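Local coordinates for PDZ domain protein (Parabacteroides distasonis, PDB 4L8N) that is of unknown function but pairs PDZ domains with a DUF4136 domain and binds magnesium, at residues 145-149 and 177-181; 190-194 and 241-245; 298-303 and 452-457. All blocks are in the same frame, centred on the assembly; numbering follows the deposited sequence.

Contact 1: residues 145-149 and 177-181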
loop_
_atom_site.group_PDB
_atom_site.type_symbol
_atom_site.label_atom_id
_atom_site.label_comp_id
_atom_site.label_asym_id
_atom_site.label_seq_id
_atom_site.Cartn_x
_atom_site.Cartn_y
_atom_site.Cartn_z
ATOM N N PHE A 145 9.142 27.490 5.438
ATOM C CA PHE A 145 8.104 27.735 4.444
ATOM C C PHE A 145 6.862 28.268 5.141
ATOM O O PHE A 145 6.229 27.555 5.912
ATOM C CB PHE A 145 7.844 26.426 3.670
ATOM C CG PHE A 145 9.128 25.799 3.162
ATOM C CD1 PHE A 145 9.719 26.242 1.981
ATOM C CD2 PHE A 145 9.775 24.807 3.892
ATOM C CE1 PHE A 145 10.922 25.686 1.529
ATOM C CE2 PHE A 145 10.998 24.273 3.453
ATOM C CZ PHE A 145 11.558 24.715 2.272
ATOM N N LYS A 146 6.533 29.536 4.902
ATOM C CA LYS A 146 5.442 30.199 5.608
ATOM C C LYS A 146 4.188 30.482 4.745
ATOM O O LYS A 146 3.110 30.717 5.305
ATOM C CB LYS A 146 5.964 31.517 6.220
ATOM C CG LYS A 146 7.153 31.366 7.208
ATOM C CD LYS A 146 6.758 30.779 8.595
ATOM C CE LYS A 146 7.840 30.955 9.644
ATOM N NZ LYS A 146 7.444 30.401 10.974
ATOM N N THR A 147 4.320 30.473 3.411
ATOM C CA THR A 147 3.225 30.824 2.505
ATOM C C THR A 147 2.982 29.761 1.436
ATOM O O THR A 147 3.900 29.033 1.018
ATOM C CB THR A 147 3.445 32.225 1.828
ATOM O OG1 THR A 147 4.499 32.171 0.864
ATOM C CG2 THR A 147 3.717 33.341 2.829
ATOM N N PHE A 148 1.725 29.710 0.963
ATOM C CA PHE A 148 1.335 28.748 -0.042
ATOM C C PHE A 148 0.348 29.330 -1.041
ATOM O O PHE A 148 -0.217 30.398 -0.845
ATOM C CB PHE A 148 0.738 27.497 0.632
ATOM C CG PHE A 148 -0.594 27.709 1.315
ATOM C CD1 PHE A 148 -0.666 28.318 2.568
ATOM C CD2 PHE A 148 -1.772 27.261 0.730
ATOM C CE1 PHE A 148 -1.891 28.542 3.181
ATOM C CE2 PHE A 148 -2.995 27.474 1.349
ATOM C CZ PHE A 148 -3.047 28.098 2.577
ATOM N N ALA A 149 0.168 28.601 -2.131
ATOM C CA ALA A 149 -0.783 28.861 -3.198
ATOM C C ALA A 149 -1.089 27.527 -3.852
ATOM O O ALA A 149 -0.311 26.582 -3.704
ATOM C CB ALA A 149 -0.229 29.863 -4.199
ATOM N N LEU A 177 -0.001 28.906 8.431
ATOM C CA LEU A 177 0.500 29.202 7.095
ATOM C C LEU A 177 -0.438 30.233 6.454
ATOM O O LEU A 177 -1.587 30.397 6.875
ATOM C CB LEU A 177 0.661 27.942 6.215
ATOM C CG LEU A 177 1.645 26.849 6.704
ATOM C CD1 LEU A 177 1.767 25.738 5.680
ATOM C CD2 LEU A 177 3.044 27.411 6.988
ATOM N N THR A 178 0.072 30.971 5.474
ATOM C CA THR A 178 -0.754 32.000 4.871
ATOM C C THR A 178 -0.686 31.930 3.326
ATOM O O THR A 178 0.325 31.506 2.748
ATOM C CB THR A 178 -0.391 33.359 5.464
ATOM O OG1 THR A 178 -1.138 34.361 4.789
ATOM C CG2 THR A 178 1.118 33.667 5.432
ATOM N N VAL A 179 -1.808 32.285 2.671
ATOM C CA VAL A 179 -1.893 32.298 1.208
ATOM C C VAL A 179 -1.149 33.546 0.651
ATOM O O VAL A 179 -1.224 34.648 1.221
ATOM C CB VAL A 179 -3.361 32.253 0.694
ATOM C CG1 VAL A 179 -3.415 32.128 -0.824
ATOM C CG2 VAL A 179 -4.169 31.141 1.347
ATOM N N ASP A 180 -0.419 33.342 -0.457
ATOM C CA ASP A 180 0.264 34.361 -1.244
ATOM C C ASP A 180 0.310 33.830 -2.664
ATOM O O ASP A 180 1.124 32.958 -2.944
ATOM C CB ASP A 180 1.670 34.675 -0.684
ATOM C CG ASP A 180 2.467 35.730 -1.452
ATOM O OD1 ASP A 180 1.842 36.630 -2.064
ATOM O OD2 ASP A 180 3.708 35.683 -1.401
ATOM N N ILE A 181 -0.599 34.292 -3.545
ATOM C CA ILE A 181 -0.663 33.789 -4.930
ATOM C C ILE A 181 0.503 34.338 -5.765
ATOM O O ILE A 181 0.934 33.702 -6.729
ATOM C CB ILE A 181 -2.041 34.099 -5.598
ATOM C CG1 ILE A 181 -3.214 33.477 -4.801
ATOM C CG2 ILE A 181 -2.075 33.616 -7.069
ATOM C CD1 ILE A 181 -4.578 34.122 -5.098
HETATM O O HOH W 1 5.589 34.769 0.400
#
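Phe148 is gripped through both backbone polar atoms by the segment 177-181. Its N donates to Thr178 O at 2.9 Å, and its O accepts from Asp180 N at 3.0 Å. Thr178 N completes the ladder by donating to Lys146 O at 3.1 Å.

The apolar contacts gather on the Phe148 side of the strands. The ring lies over the neighbouring strand, because CG stands between the backbone N and the carbonyl carbon (chi1 68°). Its CZ meets Val179 CG2 at 3.5 Å, and Val179 CA sits over one face near the rim. Leu177 CB approaches Phe148 CD1 obliquely at 3.9 Å. Glu169, Leu172 and Thr173 of helix 158-175 also touch this ring.

The Thr147 side is more polar. The methyls of Thr147 and Thr178 lie side by side, CG2 to CG2 3.7 Å. A water bridges Thr147 OG1 and Asp180 OD2, to which it donates at 2.8 Å. Thr147 OG1 is also hydrogen-bonded to Asp185 N.

Strand 147-150, helix 158-175 and strand 178-179 form a beta-alpha-beta unit. This parallel pairing closes it at one edge of the chain's large mixed sheet, within the DUF4136 range, with the Phe148 ring against the crossover helix.

Contact 2: residues 190-194 and 241-245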
loop_
_atom_site.group_PDB
_atom_site.type_symbol
_atom_site.label_atom_id
_atom_site.label_comp_id
_atom_site.label_asym_id
_atom_site.label_seq_id
_atom_site.Cartn_x
_atom_site.Cartn_y
_atom_site.Cartn_z
ATOM N N THR A 190 -2.840 18.566 -5.998
ATOM C CA THR A 190 -3.615 17.382 -5.638
ATOM C C THR A 190 -3.796 16.502 -6.831
ATOM O O THR A 190 -3.902 16.963 -7.972
ATOM C CB THR A 190 -4.955 17.684 -4.968
ATOM O OG1 THR A 190 -5.712 18.611 -5.743
ATOM C CG2 THR A 190 -4.779 18.184 -3.574
ATOM N N PHE A 191 -3.776 15.221 -6.547
ATOM C CA PHE A 191 -4.038 14.180 -7.506
ATOM C C PHE A 191 -5.131 13.268 -6.911
ATOM O O PHE A 191 -5.258 13.129 -5.692
ATOM C CB PHE A 191 -2.754 13.438 -7.908
ATOM C CG PHE A 191 -1.932 12.867 -6.778
ATOM C CD1 PHE A 191 -1.160 13.696 -5.966
ATOM C CD2 PHE A 191 -1.881 11.497 -6.561
ATOM C CE1 PHE A 191 -0.362 13.159 -4.953
ATOM C CE2 PHE A 191 -1.072 10.966 -5.566
ATOM C CZ PHE A 191 -0.313 11.797 -4.771
ATOM N N TYR A 192 -5.964 12.723 -7.782
ATOM C CA TYR A 192 -7.100 11.880 -7.402
ATOM C C TYR A 192 -7.470 10.961 -8.549
ATOM O O TYR A 192 -7.194 11.264 -9.710
ATOM C CB TYR A 192 -8.320 12.740 -6.984
ATOM C CG TYR A 192 -8.606 13.872 -7.945
ATOM C CD1 TYR A 192 -9.364 13.663 -9.094
ATOM C CD2 TYR A 192 -8.065 15.140 -7.740
ATOM C CE1 TYR A 192 -9.575 14.686 -10.018
ATOM C CE2 TYR A 192 -8.306 16.182 -8.636
ATOM C CZ TYR A 192 -9.060 15.948 -9.777
ATOM O OH TYR A 192 -9.287 16.954 -10.681
ATOM N N PHE A 193 -8.106 9.853 -8.212
ATOM C CA PHE A 193 -8.577 8.844 -9.144
ATOM C C PHE A 193 -9.718 8.072 -8.509
ATOM O O PHE A 193 -9.667 7.756 -7.318
ATOM C CB PHE A 193 -7.422 7.887 -9.536
ATOM C CG PHE A 193 -7.789 6.746 -10.458
ATOM C CD1 PHE A 193 -7.724 6.898 -11.846
ATOM C CD2 PHE A 193 -8.175 5.506 -9.946
ATOM C CE1 PHE A 193 -8.051 5.832 -12.707
ATOM C CE2 PHE A 193 -8.519 4.444 -10.812
ATOM C CZ PHE A 193 -8.435 4.612 -12.182
ATOM N N PHE A 194 -10.730 7.754 -9.323
ATOM C CA PHE A 194 -11.858 6.910 -8.954
ATOM C C PHE A 194 -12.365 6.165 -10.183
ATOM O O PHE A 194 -12.828 6.782 -11.152
ATOM C CB PHE A 194 -13.001 7.661 -8.251
ATOM C CG PHE A 194 -14.034 6.703 -7.698
ATOM C CD1 PHE A 194 -13.824 6.052 -6.489
ATOM C CD2 PHE A 194 -15.187 6.403 -8.419
ATOM C CE1 PHE A 194 -14.756 5.132 -6.001
ATOM C CE2 PHE A 194 -16.122 5.494 -7.922
ATOM C CZ PHE A 194 -15.902 4.872 -6.714
ATOM N N LEU A 241 -11.776 1.497 -6.989
ATOM C CA LEU A 241 -10.496 1.970 -6.455
ATOM C C LEU A 241 -10.531 3.480 -6.321
ATOM O O LEU A 241 -11.014 4.186 -7.225
ATOM C CB LEU A 241 -9.296 1.532 -7.330
ATOM C CG LEU A 241 -9.169 0.038 -7.616
ATOM C CD1 LEU A 241 -8.218 -0.221 -8.775
ATOM C CD2 LEU A 241 -8.812 -0.763 -6.367
ATOM N N LEU A 242 -10.048 3.963 -5.175
ATOM C CA LEU A 242 -9.995 5.387 -4.883
ATOM C C LEU A 242 -8.574 5.801 -4.523
ATOM O O LEU A 242 -7.927 5.205 -3.640
ATOM C CB LEU A 242 -10.977 5.795 -3.753
ATOM C CG LEU A 242 -11.257 7.310 -3.588
ATOM C CD1 LEU A 242 -12.711 7.563 -3.172
ATOM C CD2 LEU A 242 -10.303 7.964 -2.563
ATOM N N GLN A 243 -8.129 6.872 -5.179
ATOM C CA GLN A 243 -6.857 7.492 -4.887
ATOM C C GLN A 243 -7.083 8.974 -4.597
ATOM O O GLN A 243 -7.865 9.638 -5.283
ATOM C CB GLN A 243 -5.843 7.297 -6.029
ATOM C CG GLN A 243 -4.455 7.841 -5.671
ATOM C CD GLN A 243 -3.501 7.884 -6.831
ATOM O OE1 GLN A 243 -2.590 7.062 -6.929
ATOM N NE2 GLN A 243 -3.657 8.874 -7.702
ATOM N N PHE A 244 -6.412 9.479 -3.569
ATOM C CA PHE A 244 -6.473 10.890 -3.209
ATOM C C PHE A 244 -5.138 11.272 -2.574
ATOM O O PHE A 244 -4.677 10.623 -1.635
ATOM C CB PHE A 244 -7.685 11.227 -2.303
ATOM C CG PHE A 244 -7.720 12.673 -1.874
ATOM C CD1 PHE A 244 -7.930 13.688 -2.801
ATOM C CD2 PHE A 244 -7.516 13.027 -0.549
ATOM C CE1 PHE A 244 -7.902 15.032 -2.412
ATOM C CE2 PHE A 244 -7.507 14.373 -0.158
ATOM C CZ PHE A 244 -7.683 15.365 -1.099
ATOM N N GLY A 245 -4.504 12.284 -3.139
ATOM C CA GLY A 245 -3.211 12.752 -2.666
ATOM C C GLY A 245 -3.044 14.253 -2.581
ATOM O O GLY A 245 -3.695 15.008 -3.313
#
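The Phe191 ring lies flat over Gly245. Gly245 CA is 3.8 Å from the ring centroid and 16° off the normal, a CH-pi contact. With chi1 at 54°, CG is turned in over the partner strand, putting the ring on Gly245. An aromatic ring over a cross-strand glycine is a known antiparallel pairing. A CB on residue 245 would clash with Phe191 CZ. The Gln243 side chain adjoins the edge of the ring, its amide nearly perpendicular to it. An alanine in place of Phe191 is likely to uncover Gly245 CA and leave the Gln243 amide without its aromatic neighbour.

Two antiparallel hydrogen-bonded pairs set this register. Gly245 N donates to Phe191 O at 2.8 Å, and Phe191 N returns a longer bond to Gly245 O, 3.2 Å. Gln243 N to Phe193 O is the straightest of the four, 172° at the hydrogen. On the face carrying Tyr192 and Phe194, Phe194 CD1 meets Leu242 CD1 at 3.8 Å.

Further out, Arg247 makes a cation-pi contact with Phe191, and the Tyr192 hydroxyl is hydrogen-bonded to Glu161. Helix 158-175 packs on Thr190, Tyr192 and Phe244. Helix 274-285 covers Leu242 and Phe244, while strand 258-268 continues the sheet beyond strand 240-250.

Contact 3: residues 298-303 and 452-457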
loop_
_atom_site.group_PDB
_atom_site.type_symbol
_atom_site.label_atom_id
_atom_site.label_comp_id
_atom_site.label_asym_id
_atom_site.label_seq_id
_atom_site.Cartn_x
_atom_site.Cartn_y
_atom_site.Cartn_z
ATOM N N VAL A 298 -1.533 5.177 9.222
ATOM C CA VAL A 298 -1.643 6.111 10.342
ATOM C C VAL A 298 -2.669 5.678 11.407
ATOM O O VAL A 298 -3.889 5.710 11.167
ATOM C CB VAL A 298 -1.897 7.596 9.930
ATOM C CG1 VAL A 298 -1.548 8.542 11.078
ATOM C CG2 VAL A 298 -1.141 7.980 8.663
ATOM N N PRO A 299 -2.162 5.445 12.642
ATOM C CA PRO A 299 -3.053 5.147 13.768
ATOM C C PRO A 299 -3.598 6.423 14.455
ATOM O O PRO A 299 -2.816 7.305 14.857
ATOM C CB PRO A 299 -2.135 4.364 14.711
ATOM C CG PRO A 299 -0.798 4.936 14.503
ATOM C CD PRO A 299 -0.746 5.430 13.074
ATOM N N PHE A 300 -4.940 6.503 14.619
ATOM C CA PHE A 300 -5.643 7.592 15.310
ATOM C C PHE A 300 -6.443 7.088 16.494
ATOM O O PHE A 300 -6.970 5.975 16.457
ATOM C CB PHE A 300 -6.610 8.330 14.384
ATOM C CG PHE A 300 -6.010 8.988 13.171
ATOM C CD1 PHE A 300 -5.811 8.269 11.999
ATOM C CD2 PHE A 300 -5.690 10.343 13.183
ATOM C CE1 PHE A 300 -5.272 8.891 10.869
ATOM C CE2 PHE A 300 -5.181 10.964 12.051
ATOM C CZ PHE A 300 -4.971 10.234 10.900
ATOM N N LYS A 301 -6.592 7.947 17.515
ATOM C CA LYS A 301 -7.366 7.723 18.720
ATOM C C LYS A 301 -8.295 8.931 18.965
ATOM O O LYS A 301 -7.822 10.068 19.070
ATOM C CB LYS A 301 -6.448 7.468 19.927
ATOM C CG LYS A 301 -7.171 6.745 21.061
ATOM C CD LYS A 301 -6.422 6.837 22.373
ATOM C CE LYS A 301 -7.344 6.691 23.558
ATOM N NZ LYS A 301 -6.588 6.493 24.824
ATOM N N VAL A 302 -9.626 8.666 19.014
ATOM C CA VAL A 302 -10.686 9.645 19.300
ATOM C C VAL A 302 -11.218 9.394 20.718
ATOM O O VAL A 302 -11.737 8.318 20.997
ATOM C CB VAL A 302 -11.853 9.658 18.279
ATOM C CG1 VAL A 302 -12.767 10.851 18.530
ATOM C CG2 VAL A 302 -11.350 9.676 16.852
ATOM N N SER A 303 -11.064 10.376 21.594
ATOM C CA SER A 303 -11.519 10.341 22.984
ATOM C C SER A 303 -12.547 11.422 23.180
ATOM O O SER A 303 -12.201 12.611 23.124
ATOM C CB SER A 303 -10.356 10.537 23.953
ATOM O OG SER A 303 -9.368 9.532 23.790
ATOM N N VAL A 452 -13.506 16.598 22.796
ATOM C CA VAL A 452 -13.094 15.610 21.794
ATOM C C VAL A 452 -11.600 15.815 21.545
ATOM O O VAL A 452 -11.188 16.933 21.237
ATOM C CB VAL A 452 -13.869 15.628 20.454
ATOM C CG1 VAL A 452 -13.434 14.466 19.574
ATOM C CG2 VAL A 452 -15.367 15.584 20.666
ATOM N N THR A 453 -10.807 14.755 21.687
ATOM C CA THR A 453 -9.386 14.732 21.382
ATOM C C THR A 453 -9.193 13.763 20.227
ATOM O O THR A 453 -9.596 12.604 20.317
ATOM C CB THR A 453 -8.579 14.367 22.628
ATOM O OG1 THR A 453 -8.672 15.452 23.546
ATOM C CG2 THR A 453 -7.114 14.063 22.318
ATOM N N VAL A 454 -8.653 14.257 19.112
ATOM C CA VAL A 454 -8.320 13.430 17.936
ATOM C C VAL A 454 -6.815 13.491 17.865
ATOM O O VAL A 454 -6.247 14.567 17.627
ATOM C CB VAL A 454 -9.030 13.826 16.630
ATOM C CG1 VAL A 454 -8.681 12.849 15.499
ATOM C CG2 VAL A 454 -10.545 13.884 16.838
ATOM N N GLU A 455 -6.166 12.381 18.226
ATOM C CA GLU A 455 -4.713 12.316 18.324
ATOM C C GLU A 455 -4.102 11.217 17.441
ATOM O O GLU A 455 -4.702 10.157 17.285
ATOM C CB GLU A 455 -4.373 12.020 19.786
ATOM C CG GLU A 455 -2.972 12.403 20.222
ATOM C CD GLU A 455 -2.570 11.937 21.611
ATOM O OE1 GLU A 455 -3.468 11.713 22.457
ATOM O OE2 GLU A 455 -1.346 11.810 21.855
ATOM N N ILE A 456 -2.892 11.448 16.891
ATOM C CA ILE A 456 -2.166 10.391 16.195
ATOM C C ILE A 456 -1.436 9.665 17.319
ATOM O O ILE A 456 -0.686 10.311 18.060
ATOM C CB ILE A 456 -1.255 10.889 15.040
ATOM C CG1 ILE A 456 -2.124 11.219 13.824
ATOM C CG2 ILE A 456 -0.181 9.848 14.683
ATOM C CD1 ILE A 456 -1.508 11.960 12.788
ATOM N N LYS A 457 -1.709 8.345 17.483
ATOM C CA LYS A 457 -1.170 7.469 18.553
ATOM C C LYS A 457 0.350 7.656 18.781
ATOM O O LYS A 457 1.136 7.422 17.837
ATOM C CB LYS A 457 -1.494 5.983 18.280
ATOM C CG LYS A 457 -2.981 5.639 18.438
ATOM C CD LYS A 457 -3.230 4.166 18.751
ATOM C CE LYS A 457 -2.900 3.818 20.187
ATOM N NZ LYS A 457 -3.095 2.371 20.464
ATOM O OXT LYS A 457 0.727 8.111 19.889
#
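Phe300 and Ile456 lie side by side and point the same way in an antiparallel beta ladder. It joins strand 298-309 to the C-terminal strand 438-456 within a large mixed sheet.

The tight face carries Phe300, Val302, Val454 and Ile456. Ile456 CG1 stands anti to its carbonyl carbon (chi1 -77°), which brings it against Phe300 CE2 at 3.5 Å. The same branch continues to CD1, which touches Val298 CG1 at 3.8 Å. Phe127 of the adjoining strand 123-135 meets the Phe300 ring, their planes about 15° apart. Farther along, Val302 CG1 reaches both Val454 CG2, at 4.1 Å, and Val452 CG1. Here the second subunit closes in: its Tyr216 packs on Val302 and Val452, and its Phe218 on Val454. This end of the ladder therefore belongs to the dimer contact.

The other face is looser and more polar, with Lys301, Ser303, Thr453 and Glu455. Lys301 and Glu455 are paired across the strands, yet Lys301 NZ stays 6.5 Å from Glu455 OE1, too far for a salt bridge. The extended Lys301 chain leads away, and NZ makes a long, weak ion pair with Glu124. Lys457 lays CB and CG across Pro299, with CB to CB 4.0 Å, then bends at chi3; its NZ forms a salt bridge with Glu126.

The backbone bonds are regular in the middle, where Lys301 and Glu455 exchange two. The last bond is less regular: Lys457 N donates to Pro299 O at 3.0 Å, from 39° out of the carbonyl plane.

How the contacts relate
All three contacts belong to one mixed sheet, and none touches another. Contacts 1 and 2 both lie in the DUF4136 range, on neighbouring strands 147-150 and 186-196, with nearest atoms about 9 Å apart. Contact 3, touched by the second subunit, lies farther across the sheet, beyond strands 258-268 and 123-135; its nearest atoms are about 11 Å from contact 2 and about 16 Å from contact 1. In contact 2, the Phe194 side chain is about 7 Å from that of Asp270 and about 8 Å from that of Glu239, residues seen to bind magnesium but unoccupied in this chain, and about 10 Å from a modelled magnesium ion. Contacts 1 and 3 lie away from that site.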